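Local coordinates for cell wall surface anchor family protein (Streptococcus agalactiae, PDB 3PHS) that serves as the minor pilin GBS52 of a Gram-positive pilus and mediates adhesion to lung epithelial cells through an IgG-like domain, at residues 61-64 with 65-68; 21-24 with 25-28; 94-97 with 98-102. One frame throughout, in Å; residues are numbered along the deposited sequence.

Contact 1: 61-64 with 65-68; sequences LAHW and NSLT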
# COMPACT_ATOMS: atom_id res chain seq x y z
N LEU A 61 10.22 17.61 4.25
CA LEU A 61 9.86 16.23 3.94
C LEU A 61 8.34 16.09 3.86
O LEU A 61 7.80 15.46 2.92
CB LEU A 61 10.48 15.25 4.95
CG LEU A 61 10.13 13.76 4.77
CD1 LEU A 61 10.58 13.20 3.41
CD2 LEU A 61 10.71 12.93 5.91
N ALA A 62 7.63 16.68 4.81
CA ALA A 62 6.16 16.64 4.78
C ALA A 62 5.61 17.32 3.53
O ALA A 62 4.64 16.85 2.94
CB ALA A 62 5.57 17.29 6.05
N HIS A 63 6.23 18.43 3.12
CA HIS A 63 5.82 19.11 1.91
C HIS A 63 5.90 18.19 0.69
O HIS A 63 4.96 18.09 -0.09
CB HIS A 63 6.64 20.37 1.65
CG HIS A 63 6.34 20.99 0.32
ND1 HIS A 63 5.11 21.55 0.04
CD2 HIS A 63 7.07 21.07 -0.81
CE1 HIS A 63 5.12 22.00 -1.21
NE2 HIS A 63 6.30 21.72 -1.75
N TRP A 64 7.05 17.54 0.54
CA TRP A 64 7.28 16.66 -0.59
C TRP A 64 6.42 15.40 -0.52
O TRP A 64 5.91 14.97 -1.54
CB TRP A 64 8.79 16.37 -0.73
CG TRP A 64 9.42 17.54 -1.42
CD1 TRP A 64 9.80 18.72 -0.86
CD2 TRP A 64 9.62 17.67 -2.83
NE1 TRP A 64 10.26 19.59 -1.84
CE2 TRP A 64 10.15 18.97 -3.06
CE3 TRP A 64 9.42 16.82 -3.91
CZ2 TRP A 64 10.50 19.42 -4.34
CZ3 TRP A 64 9.77 17.28 -5.20
CH2 TRP A 64 10.31 18.56 -5.40
N ASN A 65 6.18 14.88 0.68
CA ASN A 65 5.31 13.71 0.87
C ASN A 65 3.84 13.99 0.52
O ASN A 65 3.09 13.06 0.23
CB ASN A 65 5.39 13.20 2.31
CG ASN A 65 6.64 12.35 2.57
OD1 ASN A 65 7.25 11.79 1.66
ND2 ASN A 65 6.99 12.22 3.85
N SER A 66 3.46 15.27 0.55
CA SER A 66 2.08 15.71 0.26
C SER A 66 1.77 15.82 -1.24
O SER A 66 0.61 15.86 -1.63
CB SER A 66 1.79 17.06 0.95
OG SER A 66 2.34 18.16 0.22
N LEU A 67 2.82 15.86 -2.06
CA LEU A 67 2.69 16.03 -3.50
C LEU A 67 2.32 14.74 -4.22
O LEU A 67 2.80 13.66 -3.86
CB LEU A 67 3.99 16.57 -4.10
CG LEU A 67 4.52 17.86 -3.50
CD1 LEU A 67 5.80 18.27 -4.23
CD2 LEU A 67 3.46 18.97 -3.57
N THR A 68 1.45 14.85 -5.23
CA THR A 68 1.19 13.71 -6.10
C THR A 68 2.41 13.46 -7.00
O THR A 68 3.31 14.34 -7.14
CB THR A 68 -0.07 13.93 -7.02
OG1 THR A 68 0.24 14.89 -8.04
CG2 THR A 68 -1.28 14.38 -6.22
O HOH W 1 5.21 12.20 -2.56
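Leu67 lays CD1 over one face of the Trp64 indole, 4.2 Å from the centroid of its six-membered ring and offset toward the rim, a CH-pi contact. This is the tight part of the contact: Trp64 is buried, wedged among Leu72, Tyr50, Leu52 and the Tyr101 ring, and CG of Leu67 sits opposite its own carbonyl carbon (chi1 -55°), which turns the branch back under the preceding helical turn. The other methyl, CD2, only grazes CE1 of His63 at 4.2 Å; the imidazole turns its NE2 to Gln75. Toward solvent the grip is polar. Ser66 OG reaches back to His63 O at 2.6 Å, and Ser66 N adds a longer bond of 3.3 Å to the same oxygen from the same face of its carbonyl plane. Leu61 O still takes the regular helical bond from Asn65 N (2.8 Å), whereas Leu67 N closes a shorter turn on Trp64 O (3.3 Å). One water donates to both Trp64 O and Leu67 O, bridging the turn. The change from an i to i+4 bond to i to i+3 bonds and a hydroxyl folded back on a carbonyl mark the C-terminal end of helix 60-65, a short link before Thr68, the N-cap of helix 69-75.

Contact 2: 21-24 with 25-28; sequences EARD and IDRP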
# COMPACT_ATOMS: atom_id res chain seq x y z
N GLU A 21 15.01 -6.10 2.36
CA GLU A 21 13.94 -6.53 3.24
C GLU A 21 14.60 -7.14 4.47
O GLU A 21 15.22 -8.20 4.38
CB GLU A 21 12.98 -7.51 2.54
CG GLU A 21 12.10 -6.80 1.50
CD GLU A 21 11.13 -7.71 0.76
OE1 GLU A 21 11.21 -8.96 0.90
OE2 GLU A 21 10.32 -7.16 -0.00
N ALA A 22 14.48 -6.44 5.59
CA ALA A 22 15.14 -6.82 6.83
C ALA A 22 14.09 -7.07 7.91
O ALA A 22 12.97 -6.56 7.81
CB ALA A 22 16.11 -5.71 7.27
N ARG A 23 14.46 -7.82 8.94
CA ARG A 23 13.59 -8.04 10.10
C ARG A 23 13.67 -6.85 11.06
O ARG A 23 14.70 -6.16 11.12
CB ARG A 23 14.05 -9.30 10.87
CG ARG A 23 14.14 -10.60 10.04
CD ARG A 23 14.94 -11.68 10.78
NE ARG A 23 16.39 -11.42 10.81
CZ ARG A 23 17.31 -12.26 11.29
NH1 ARG A 23 16.95 -13.43 11.77
NH2 ARG A 23 18.60 -11.92 11.29
N ASP A 24 12.61 -6.62 11.83
CA ASP A 24 12.61 -5.49 12.77
C ASP A 24 13.88 -5.55 13.63
O ASP A 24 14.46 -4.51 13.94
CB ASP A 24 11.35 -5.46 13.65
CG ASP A 24 10.11 -4.94 12.91
OD1 ASP A 24 10.16 -4.65 11.69
OD2 ASP A 24 9.05 -4.81 13.58
N ILE A 25 14.32 -6.77 13.98
CA ILE A 25 15.53 -6.94 14.81
C ILE A 25 16.87 -6.65 14.09
O ILE A 25 17.88 -6.38 14.75
CB ILE A 25 15.60 -8.32 15.52
CG1 ILE A 25 15.60 -9.47 14.51
CG2 ILE A 25 14.44 -8.45 16.51
CD1 ILE A 25 16.75 -10.42 14.68
N ASP A 26 16.86 -6.72 12.76
CA ASP A 26 18.01 -6.36 11.93
C ASP A 26 18.16 -4.85 11.84
O ASP A 26 19.19 -4.36 11.37
CB ASP A 26 17.85 -6.90 10.49
CG ASP A 26 17.87 -8.43 10.41
OD1 ASP A 26 18.57 -9.06 11.23
OD2 ASP A 26 17.18 -8.99 9.51
N ARG A 27 17.14 -4.10 12.23
CA ARG A 27 17.21 -2.66 12.05
C ARG A 27 16.62 -1.85 13.18
O ARG A 27 15.65 -1.11 12.97
CB ARG A 27 16.59 -2.25 10.71
CG ARG A 27 17.22 -0.99 10.18
CD ARG A 27 16.56 -0.48 8.90
NE ARG A 27 17.23 0.76 8.54
CZ ARG A 27 17.02 1.44 7.41
NH1 ARG A 27 16.14 1.00 6.51
NH2 ARG A 27 17.71 2.55 7.20
N PRO A 28 17.21 -1.97 14.39
CA PRO A 28 16.75 -1.14 15.51
C PRO A 28 17.09 0.31 15.23
O PRO A 28 18.10 0.59 14.56
CB PRO A 28 17.58 -1.65 16.70
CG PRO A 28 18.83 -2.20 16.08
CD PRO A 28 18.42 -2.74 14.72
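Arg23 and Asp26 clasp each other across a single 3-10 turn in the loop that follows strand 13-21 of the N-terminal beta-sandwich. The ionic part is a side-on salt bridge: NE of Arg23 meets OD2 of Asp26 at 2.9 Å in an almost straight bond (171°), and NH2 meets OD1 of the same carboxylate, also at 2.9 Å, on its syn lone pair. The planes of guanidinium and carboxylate stand 51° apart, so the two-pronged grip is twisted rather than coplanar. A bend at chi3 (-73°) curls the arginine chain back over its own turn and brings NE to the carboxylate. Among backbone bonds, Asp26 N returns to Arg23 O (2.8 Å) and Arg27 N to Asp24 O (3.2 Å), the i to i+3 pattern of a 3-10 turn. Van der Waals contacts are few: Ile25 CD1 rests over the centre of the guanidinium face, 3.9 Å from CZ of Arg23, and CB of Ala22 packs on CB of Asp26 (3.8 Å). The other charges have partners beyond the turn. Asp24 forms a salt bridge with Lys228 of the C-terminal domain, and Arg27 bonds to the carbonyls of Tyr128 and Gln31. Asp26 OD2 has a second donor, the backbone N of Arg23 at 3.0 Å, which arrives on its anti side and from the same face of the carboxylate as NE.

Contact 3: 94-97 with 98-102; sequences QLPD and GIYYG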
# COMPACT_ATOMS: atom_id res chain seq x y z
N GLN A 94 26.91 10.74 -10.77
CA GLN A 94 27.21 12.15 -11.04
C GLN A 94 26.03 13.10 -10.87
O GLN A 94 25.76 13.96 -11.72
CB GLN A 94 27.84 12.29 -12.42
CG GLN A 94 29.03 11.37 -12.56
CD GLN A 94 30.02 11.86 -13.57
OE1 GLN A 94 30.15 11.28 -14.65
NE2 GLN A 94 30.73 12.94 -13.24
N LEU A 95 25.30 12.93 -9.77
CA LEU A 95 24.24 13.85 -9.42
C LEU A 95 24.86 15.18 -8.98
O LEU A 95 25.83 15.16 -8.21
CB LEU A 95 23.39 13.27 -8.28
CG LEU A 95 22.13 12.47 -8.65
CD1 LEU A 95 22.34 11.40 -9.71
CD2 LEU A 95 21.57 11.87 -7.35
N PRO A 96 24.31 16.32 -9.46
CA PRO A 96 24.75 17.63 -9.01
C PRO A 96 24.51 17.78 -7.53
O PRO A 96 23.54 17.22 -6.97
CB PRO A 96 23.85 18.59 -9.78
CG PRO A 96 23.53 17.87 -11.01
CD PRO A 96 23.31 16.45 -10.54
N ASP A 97 25.41 18.51 -6.90
CA ASP A 97 25.30 18.86 -5.51
C ASP A 97 23.91 19.48 -5.30
O ASP A 97 23.46 20.31 -6.10
CB ASP A 97 26.45 19.81 -5.17
CG ASP A 97 26.60 20.02 -3.71
OD1 ASP A 97 25.75 20.74 -3.16
OD2 ASP A 97 27.55 19.46 -3.11
N GLY A 98 23.19 19.03 -4.28
CA GLY A 98 21.81 19.49 -4.10
C GLY A 98 21.04 18.70 -3.06
O GLY A 98 21.61 17.84 -2.39
N ILE A 99 19.76 19.02 -2.91
CA ILE A 99 18.85 18.30 -2.02
C ILE A 99 17.90 17.52 -2.90
O ILE A 99 17.35 18.06 -3.84
CB ILE A 99 18.02 19.26 -1.08
CG1 ILE A 99 18.91 20.23 -0.26
CG2 ILE A 99 17.08 18.46 -0.15
CD1 ILE A 99 20.06 19.57 0.40
N TYR A 100 17.74 16.23 -2.61
CA TYR A 100 16.91 15.35 -3.41
C TYR A 100 15.86 14.66 -2.55
O TYR A 100 16.14 14.22 -1.44
CB TYR A 100 17.74 14.26 -4.09
CG TYR A 100 18.71 14.80 -5.10
CD1 TYR A 100 19.92 15.39 -4.69
CD2 TYR A 100 18.41 14.77 -6.47
CE1 TYR A 100 20.83 15.92 -5.65
CE2 TYR A 100 19.30 15.30 -7.42
CZ TYR A 100 20.50 15.87 -7.00
OH TYR A 100 21.36 16.39 -7.95
N TYR A 101 14.66 14.58 -3.11
CA TYR A 101 13.59 13.79 -2.53
C TYR A 101 13.53 12.50 -3.31
O TYR A 101 13.35 12.52 -4.53
CB TYR A 101 12.27 14.54 -2.67
CG TYR A 101 11.05 13.78 -2.21
CD1 TYR A 101 10.78 13.61 -0.84
CD2 TYR A 101 10.14 13.27 -3.13
CE1 TYR A 101 9.63 12.94 -0.42
CE2 TYR A 101 8.99 12.59 -2.72
CZ TYR A 101 8.75 12.44 -1.36
OH TYR A 101 7.61 11.79 -0.96
N GLY A 102 13.63 11.38 -2.60
CA GLY A 102 13.62 10.05 -3.21
C GLY A 102 12.44 9.22 -2.74
O GLY A 102 12.03 9.30 -1.59
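Tyr100 OH donates to Pro96 O, four residues back, over only 2.5 Å. The carbonyl oxygen lies at the edge of the phenol ring, close to its plane, and the hydroxyl stands 17° off the carbonyl plane. CG of Tyr100 is opposite its own carbonyl carbon (chi1 -65°), which swings the ring from strand 98-106 back beneath the bend made by 95-97. Pro96 is turned across the tyrosine at about a right angle and presses CD against OH at 3.2 Å, a snug fit round the buried hydroxyl. Leu95 comes over one face: CD2 lies 4.2 Å from the ring centroid, a CH-pi contact near the rim, while CB of Leu95 meets CZ of Tyr100 at 4.1 Å. Gly98, extended and without a side chain, carries the backbone from the bend into the strand. Phe80, Leu49 and Leu121 of neighbouring strands continue the apolar packing round the ring, and on the outside Asp97 bonds to His13. Leucine, proline and glycine placed ahead of a tyrosine that reaches the carbonyl at i-4 make a tyrosine corner, a hallmark of Greek-key beta-sandwiches. The short bond gives the buried hydroxyl a backbone acceptor and probably helps to hold the chain where it crosses between the two sheets.

All three contacts lie in the N-terminal sandwich, in the chain order 2, 1, 3. Contact 2 follows strand 13-21 of one sheet, contact 1 lies in the helical connection between strands 46-52 and 76-83 of the other, and contact 3 turns from strand 89-95 of the first sheet into strand 98-106 of the second. Contacts 1 and 3 have centres about 17 Å apart and touch through Tyr101, whose OH probably bonds Asn65 OD1 at 2.6 Å, so helix 60-65 packs on the sheet to which strand 98-106 belongs. Nearest atoms of contact 2 are about 13 Å from contact 1 and about 12 Å from contact 3; its Asp24 pairs with Lys228, so this turn joins the interface between the two domains.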